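Local coordinates for protein thioesterase (Streptomyces sp. WAC02707, PDB 6VAP) that probably hydrolyses thioesters that hold stray acyl groups on the carrier proteins of the borrelidin polyketide synthase, as a type II thioesterase of the alpha/beta-hydrolase superfamily, at residues A[45-51]-A[250-255]; A[26-32]-A[91-97]. All coordinates share one frame; numbering follows the deposited sequence.

Interaction 1: A[45-51]-A[250-255]; sequences AALAPRC and LRTCSR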
loop_
_atom_site.group_PDB
_atom_site.type_symbol
_atom_site.label_atom_id
_atom_site.label_comp_id
_atom_site.label_asym_id
_atom_site.label_seq_id
_atom_site.Cartn_x
_atom_site.Cartn_y
_atom_site.Cartn_z
ATOM N N ALA A 45 15.021 4.419 5.003
ATOM C CA ALA A 45 16.467 4.627 5.050
ATOM C C ALA A 45 16.966 5.351 3.802
ATOM O O ALA A 45 17.911 6.139 3.873
ATOM C CB ALA A 45 17.184 3.275 5.192
ATOM N N ALA A 46 16.359 5.089 2.647
ATOM C CA ALA A 46 16.844 5.640 1.386
ATOM C C ALA A 46 16.306 7.026 1.076
ATOM O O ALA A 46 16.951 7.773 0.335
ATOM C CB ALA A 46 16.470 4.709 0.231
ATOM N N LEU A 47 15.143 7.393 1.610
ATOM C CA LEU A 47 14.530 8.681 1.298
ATOM C C LEU A 47 14.666 9.711 2.416
ATOM O O LEU A 47 14.665 10.919 2.141
ATOM C CB LEU A 47 13.042 8.499 0.970
ATOM C CG LEU A 47 12.722 7.587 -0.202
ATOM C CD1 LEU A 47 11.267 7.689 -0.564
ATOM C CD2 LEU A 47 13.609 7.879 -1.443
ATOM N N ALA A 48 14.776 9.274 3.665
ATOM C CA ALA A 48 14.930 10.218 4.760
ATOM C C ALA A 48 16.354 10.757 4.748
ATOM O O ALA A 48 17.250 10.096 4.233
ATOM C CB ALA A 48 14.643 9.548 6.097
ATOM N N PRO A 49 16.589 11.970 5.290
ATOM C CA PRO A 49 15.597 12.850 5.923
ATOM C C PRO A 49 14.859 13.728 4.929
ATOM O O PRO A 49 14.027 14.543 5.334
ATOM C CB PRO A 49 16.445 13.704 6.872
ATOM C CG PRO A 49 17.780 13.811 6.163
ATOM C CD PRO A 49 17.953 12.535 5.361
ATOM N N ARG A 50 15.157 13.560 3.638
ATOM C CA ARG A 50 14.528 14.406 2.629
ATOM C C ARG A 50 13.060 14.059 2.443
ATOM O O ARG A 50 12.298 14.850 1.880
ATOM C CB ARG A 50 15.264 14.291 1.300
ATOM C CG ARG A 50 16.683 14.891 1.340
ATOM C CD ARG A 50 17.567 14.413 0.187
ATOM N NE ARG A 50 17.418 12.976 -0.085
ATOM C CZ ARG A 50 17.850 12.006 0.720
ATOM N NH1 ARG A 50 18.471 12.304 1.860
ATOM N NH2 ARG A 50 17.655 10.740 0.386
ATOM N N CYS A 51 12.640 12.906 2.937
ATOM C CA CYS A 51 11.243 12.498 2.867
ATOM C C CYS A 51 10.842 11.874 4.196
ATOM O O CYS A 51 11.615 11.109 4.782
ATOM C CB CYS A 51 10.998 11.508 1.718
ATOM S SG CYS A 51 9.284 10.931 1.602
ATOM N N LEU A 250 8.066 13.101 -5.366
ATOM C CA LEU A 250 8.117 13.986 -4.215
ATOM C C LEU A 250 9.204 15.043 -4.320
ATOM O O LEU A 250 9.439 15.765 -3.350
ATOM C CB LEU A 250 8.308 13.173 -2.937
ATOM C CG LEU A 250 7.179 12.194 -2.633
ATOM C CD1 LEU A 250 7.594 11.202 -1.578
ATOM C CD2 LEU A 250 5.933 12.939 -2.213
ATOM N N ARG A 251 9.841 15.179 -5.481
ATOM C CA ARG A 251 10.804 16.256 -5.733
ATOM C C ARG A 251 12.018 16.139 -4.804
ATOM O O ARG A 251 12.474 17.117 -4.203
ATOM C CB ARG A 251 10.149 17.638 -5.602
ATOM C CG ARG A 251 8.795 17.761 -6.291
ATOM C CD ARG A 251 8.930 17.739 -7.806
ATOM N NE ARG A 251 7.856 16.977 -8.441
ATOM C CZ ARG A 251 7.974 16.304 -9.584
ATOM N NH1 ARG A 251 9.127 16.288 -10.242
ATOM N NH2 ARG A 251 6.932 15.641 -10.072
ATOM N N THR A 252 12.556 14.925 -4.702
ATOM C CA THR A 252 13.705 14.647 -3.853
ATOM C C THR A 252 14.652 13.699 -4.585
ATOM O O THR A 252 14.417 13.297 -5.731
ATOM C CB THR A 252 13.280 14.023 -2.516
ATOM O OG1 THR A 252 12.679 12.738 -2.753
ATOM C CG2 THR A 252 12.288 14.915 -1.790
ATOM N N CYS A 253 15.737 13.329 -3.908
ATOM C CA CYS A 253 16.712 12.378 -4.422
ATOM C C CYS A 253 16.724 11.142 -3.531
ATOM O O CYS A 253 16.257 11.169 -2.388
ATOM C CB CYS A 253 18.117 12.999 -4.490
ATOM S SG CYS A 253 18.866 13.351 -2.872
ATOM N N SER A 254 17.248 10.048 -4.076
ATOM C CA SER A 254 17.361 8.788 -3.360
ATOM C C SER A 254 18.803 8.541 -2.931
ATOM O O SER A 254 19.753 9.095 -3.493
ATOM C CB SER A 254 16.867 7.632 -4.220
ATOM O OG SER A 254 16.331 6.614 -3.395
ATOM N N ARG A 255 18.953 7.700 -1.908
ATOM C CA ARG A 255 20.269 7.345 -1.377
ATOM C C ARG A 255 20.827 6.109 -2.088
ATOM O O ARG A 255 20.298 5.004 -1.951
ATOM C CB ARG A 255 20.185 7.095 0.133
ATOM C CG ARG A 255 21.455 6.537 0.748
ATOM C CD ARG A 255 21.369 5.021 0.940
ATOM N NE ARG A 255 22.358 4.539 1.906
ATOM C CZ ARG A 255 22.732 3.270 2.038
ATOM N NH1 ARG A 255 23.643 2.929 2.945
ATOM N NH2 ARG A 255 22.197 2.341 1.267
#

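Interaction 2: A[26-32]-A[91-97]; sequences QLICLPH and PVALFGH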
loop_
_atom_site.group_PDB
_atom_site.type_symbol
_atom_site.label_atom_id
_atom_site.label_comp_id
_atom_site.label_asym_id
_atom_site.label_seq_id
_atom_site.Cartn_x
_atom_site.Cartn_y
_atom_site.Cartn_z
ATOM N N GLN A 26 5.766 13.960 2.747
ATOM C CA GLN A 26 5.389 12.751 3.473
ATOM C C GLN A 26 5.055 11.616 2.504
ATOM O O GLN A 26 4.430 11.829 1.462
ATOM C CB GLN A 26 4.185 12.985 4.388
ATOM C CG GLN A 26 4.519 13.657 5.703
ATOM C CD GLN A 26 3.340 13.673 6.653
ATOM O OE1 GLN A 26 2.205 13.428 6.251
ATOM N NE2 GLN A 26 3.602 13.956 7.920
ATOM N N LEU A 27 5.503 10.412 2.835
ATOM C CA LEU A 27 5.186 9.218 2.062
ATOM C C LEU A 27 4.578 8.197 3.024
ATOM O O LEU A 27 5.226 7.755 3.983
ATOM C CB LEU A 27 6.431 8.654 1.380
ATOM C CG LEU A 27 6.172 7.278 0.726
ATOM C CD1 LEU A 27 5.328 7.434 -0.495
ATOM C CD2 LEU A 27 7.458 6.550 0.395
ATOM N N ILE A 28 3.320 7.862 2.794
ATOM C CA ILE A 28 2.617 6.888 3.616
ATOM C C ILE A 28 2.653 5.580 2.872
ATOM O O ILE A 28 2.184 5.523 1.737
ATOM C CB ILE A 28 1.169 7.322 3.880
ATOM C CG1 ILE A 28 1.154 8.734 4.520
ATOM C CG2 ILE A 28 0.459 6.323 4.804
ATOM C CD1 ILE A 28 -0.149 9.445 4.285
ATOM N N CYS A 29 3.180 4.532 3.491
ATOM C CA CYS A 29 3.443 3.248 2.845
ATOM C C CYS A 29 2.568 2.163 3.451
ATOM O O CYS A 29 2.602 1.949 4.666
ATOM C CB CYS A 29 4.925 2.874 3.025
ATOM S SG CYS A 29 5.997 4.070 2.215
ATOM N N LEU A 30 1.839 1.455 2.595
ATOM C CA LEU A 30 0.876 0.453 2.979
ATOM C C LEU A 30 1.425 -0.911 2.601
ATOM O O LEU A 30 1.627 -1.191 1.410
ATOM C CB LEU A 30 -0.469 0.698 2.287
ATOM C CG LEU A 30 -1.305 1.927 2.724
ATOM C CD1 LEU A 30 -1.407 2.074 4.201
ATOM C CD2 LEU A 30 -0.664 3.229 2.109
ATOM N N PRO A 31 1.680 -1.783 3.559
ATOM C CA PRO A 31 2.201 -3.102 3.221
ATOM C C PRO A 31 1.174 -3.980 2.534
ATOM O O PRO A 31 -0.038 -3.786 2.666
ATOM C CB PRO A 31 2.571 -3.681 4.580
ATOM C CG PRO A 31 2.739 -2.532 5.458
ATOM C CD PRO A 31 1.758 -1.516 4.998
ATOM N N HIS A 32 1.694 -5.005 1.851
ATOM C CA HIS A 32 0.877 -6.060 1.249
ATOM C C HIS A 32 0.256 -6.968 2.306
ATOM O O HIS A 32 0.548 -6.867 3.496
ATOM C CB HIS A 32 1.723 -6.928 0.318
ATOM C CG HIS A 32 3.005 -7.389 0.948
ATOM N ND1 HIS A 32 4.074 -6.545 1.201
ATOM C CD2 HIS A 32 3.340 -8.594 1.461
ATOM C CE1 HIS A 32 5.037 -7.237 1.784
ATOM N NE2 HIS A 32 4.603 -8.470 1.983
ATOM N N PRO A 91 3.185 18.499 1.373
ATOM C CA PRO A 91 2.840 17.512 0.343
ATOM C C PRO A 91 2.930 16.085 0.864
ATOM O O PRO A 91 3.889 15.751 1.561
ATOM C CB PRO A 91 3.879 17.756 -0.756
ATOM C CG PRO A 91 4.593 19.067 -0.373
ATOM C CD PRO A 91 4.467 19.169 1.106
ATOM N N VAL A 92 1.931 15.263 0.533
ATOM C CA VAL A 92 1.851 13.882 0.994
ATOM C C VAL A 92 1.564 12.971 -0.194
ATOM O O VAL A 92 0.754 13.296 -1.070
ATOM C CB VAL A 92 0.775 13.717 2.088
ATOM C CG1 VAL A 92 -0.585 14.165 1.566
ATOM C CG2 VAL A 92 0.714 12.290 2.593
ATOM N N ALA A 93 2.228 11.820 -0.212
ATOM C CA ALA A 93 2.014 10.809 -1.231
ATOM C C ALA A 93 1.785 9.466 -0.549
ATOM O O ALA A 93 2.200 9.247 0.596
ATOM C CB ALA A 93 3.191 10.714 -2.199
ATOM N N LEU A 94 1.094 8.570 -1.257
ATOM C CA LEU A 94 0.803 7.229 -0.766
ATOM C C LEU A 94 1.440 6.178 -1.668
ATOM O O LEU A 94 1.439 6.316 -2.894
ATOM C CB LEU A 94 -0.690 7.000 -0.692
ATOM C CG LEU A 94 -1.556 8.176 -0.194
ATOM C CD1 LEU A 94 -2.997 7.854 -0.299
ATOM C CD2 LEU A 94 -1.177 8.529 1.236
ATOM N N PHE A 95 1.970 5.117 -1.058
ATOM C CA PHE A 95 2.536 3.982 -1.769
ATOM C C PHE A 95 1.967 2.712 -1.164
ATOM O O PHE A 95 2.051 2.504 0.053
ATOM C CB PHE A 95 4.068 3.973 -1.700
ATOM C CG PHE A 95 4.685 2.816 -2.410
ATOM C CD1 PHE A 95 4.807 1.599 -1.797
ATOM C CD2 PHE A 95 5.177 2.965 -3.711
ATOM C CE1 PHE A 95 5.378 0.506 -2.499
ATOM C CE2 PHE A 95 5.731 1.921 -4.381
ATOM C CZ PHE A 95 5.803 0.671 -3.776
ATOM N N GLY A 96 1.380 1.866 -2.012
ATOM C CA GLY A 96 0.887 0.571 -1.551
ATOM C C GLY A 96 1.312 -0.548 -2.484
ATOM O O GLY A 96 1.242 -0.388 -3.705
ATOM N N HIS A 97 1.700 -1.691 -1.940
ATOM C CA HIS A 97 1.992 -2.879 -2.721
ATOM C C HIS A 97 0.885 -3.902 -2.507
ATOM O O HIS A 97 0.484 -4.159 -1.373
ATOM C CB HIS A 97 3.347 -3.439 -2.313
ATOM C CG HIS A 97 3.743 -4.650 -3.087
ATOM N ND1 HIS A 97 3.937 -4.639 -4.452
ATOM C CD2 HIS A 97 3.966 -5.921 -2.680
ATOM C CE1 HIS A 97 4.282 -5.852 -4.851
ATOM N NE2 HIS A 97 4.294 -6.650 -3.797
#

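Interaction 1: A[45-51]-A[250-255]
The guanidinium of Arg-50 lies edge-on to the carbonyl of Cys-253 and grips it side-on with two nitrogens. NE and NH2 each hydrogen-bond to Cys-253 O, at 3.1 Å and about 30° from straight, with the oxygen in the guanidinium plane; both come from above one face of the carbonyl plane. A bend at chi3 (-42°) turns the flat group back along its own segment, where Leu-47 O lies above one face, toward the rim. Cys-253 SG comes alongside the bend, 3.2 Å from Arg-50 NE. These bonds pin the C-terminal tail, which leaves helix 239-250 through a Schellman motif at Arg-251, against the end of helix 41-47 of the alpha/beta-hydrolase fold. Further along the tail, Arg-255 N gives a weak hydrogen bond to Ala-46 O (3.0 Å); Arg-255 CB stays beside Ala-46, while the end of the side chain leads away and is poorly ordered. Ser-254 OG faces the Leu-47 methyl CD2 at 3.6 Å. Nearer helix 239-250, the methyl CG2 of Thr-252 rests by the backbone O of Arg-50 (3.7 Å). Cys-51 SG is anti to its backbone N (chi1 179°), which swings the sulfur to Leu-250 CD1 at 3.6 Å.

Interaction 2: A[26-32]-A[91-97]
The imidazoles of His-32 and His-97 meet just past strand 26-30 and at the end of strand 92-97 with their planes at 79°, and His-32 ND1 lies at the edge of the His-97 ring, in its plane. The nearest ring atom there is His-97 CD2, a carbon, 3.9 Å from His-32 ND1, which is buried without a polar partner; His-97 ND1 hydrogen-bonds Ser-124. Phe-233 meets both rings edge-to-face, and the His-97 ring also meets that of His-232, probably the histidine of a Ser-His-Asp triad. Strands 26-30 and 92-97 are central parallel neighbours in the alpha/beta-hydrolase sheet, and Gly-96 opens the GxSxG sequence of a probable nucleophile elbow. Their ladder runs from Gln-26 N to Pro-91 O up to a last, weak bond from His-97 N to Leu-30 O (3.4 Å). Between them, Phe-95 N bonds to Ile-28 O (2.8 Å), and CA-H...O contacts fill in beside the bonds. On one face Leu-27 and Phe-95 point the same way, CD1 to CB at 3.9 Å, and helix 239-250 covers them through Ile-246. Phe-95 CG is anti to the backbone N (chi1 180°), and its ring leads away from strand 26-30. On the other face Ile-28 reaches between two neighbours: its CD1 lies closer than usual carbon-carbon contact to both, 3.4 Å from Val-92 CG2 and 3.3 Å from Leu-94 CD2.

How the interactions relate
From the N terminus the chain first lays down strand 26-30, then helix 41-47 and the turn to Cys-51. Strand 92-97 pairs with strand 26-30 in interaction 2, closing a loop of 58 intervening residues that contains segment 45-51. Interaction 1 closes only when the tail after helix 239-250 returns to 45-51, 198 residues on, so the two contacts cross along the chain. One ties neighbouring strands in the middle of the sheet; the other joins the end of helix 41-47 and its following loop to the tail after helix 239-250, near the start of strand 26-30. Leu-27 and Ala-93 link them: Leu-27 CB lies 3.7 Å from Cys-51 SG, and Ala-93 CB 3.5 Å from Leu-250 CD2.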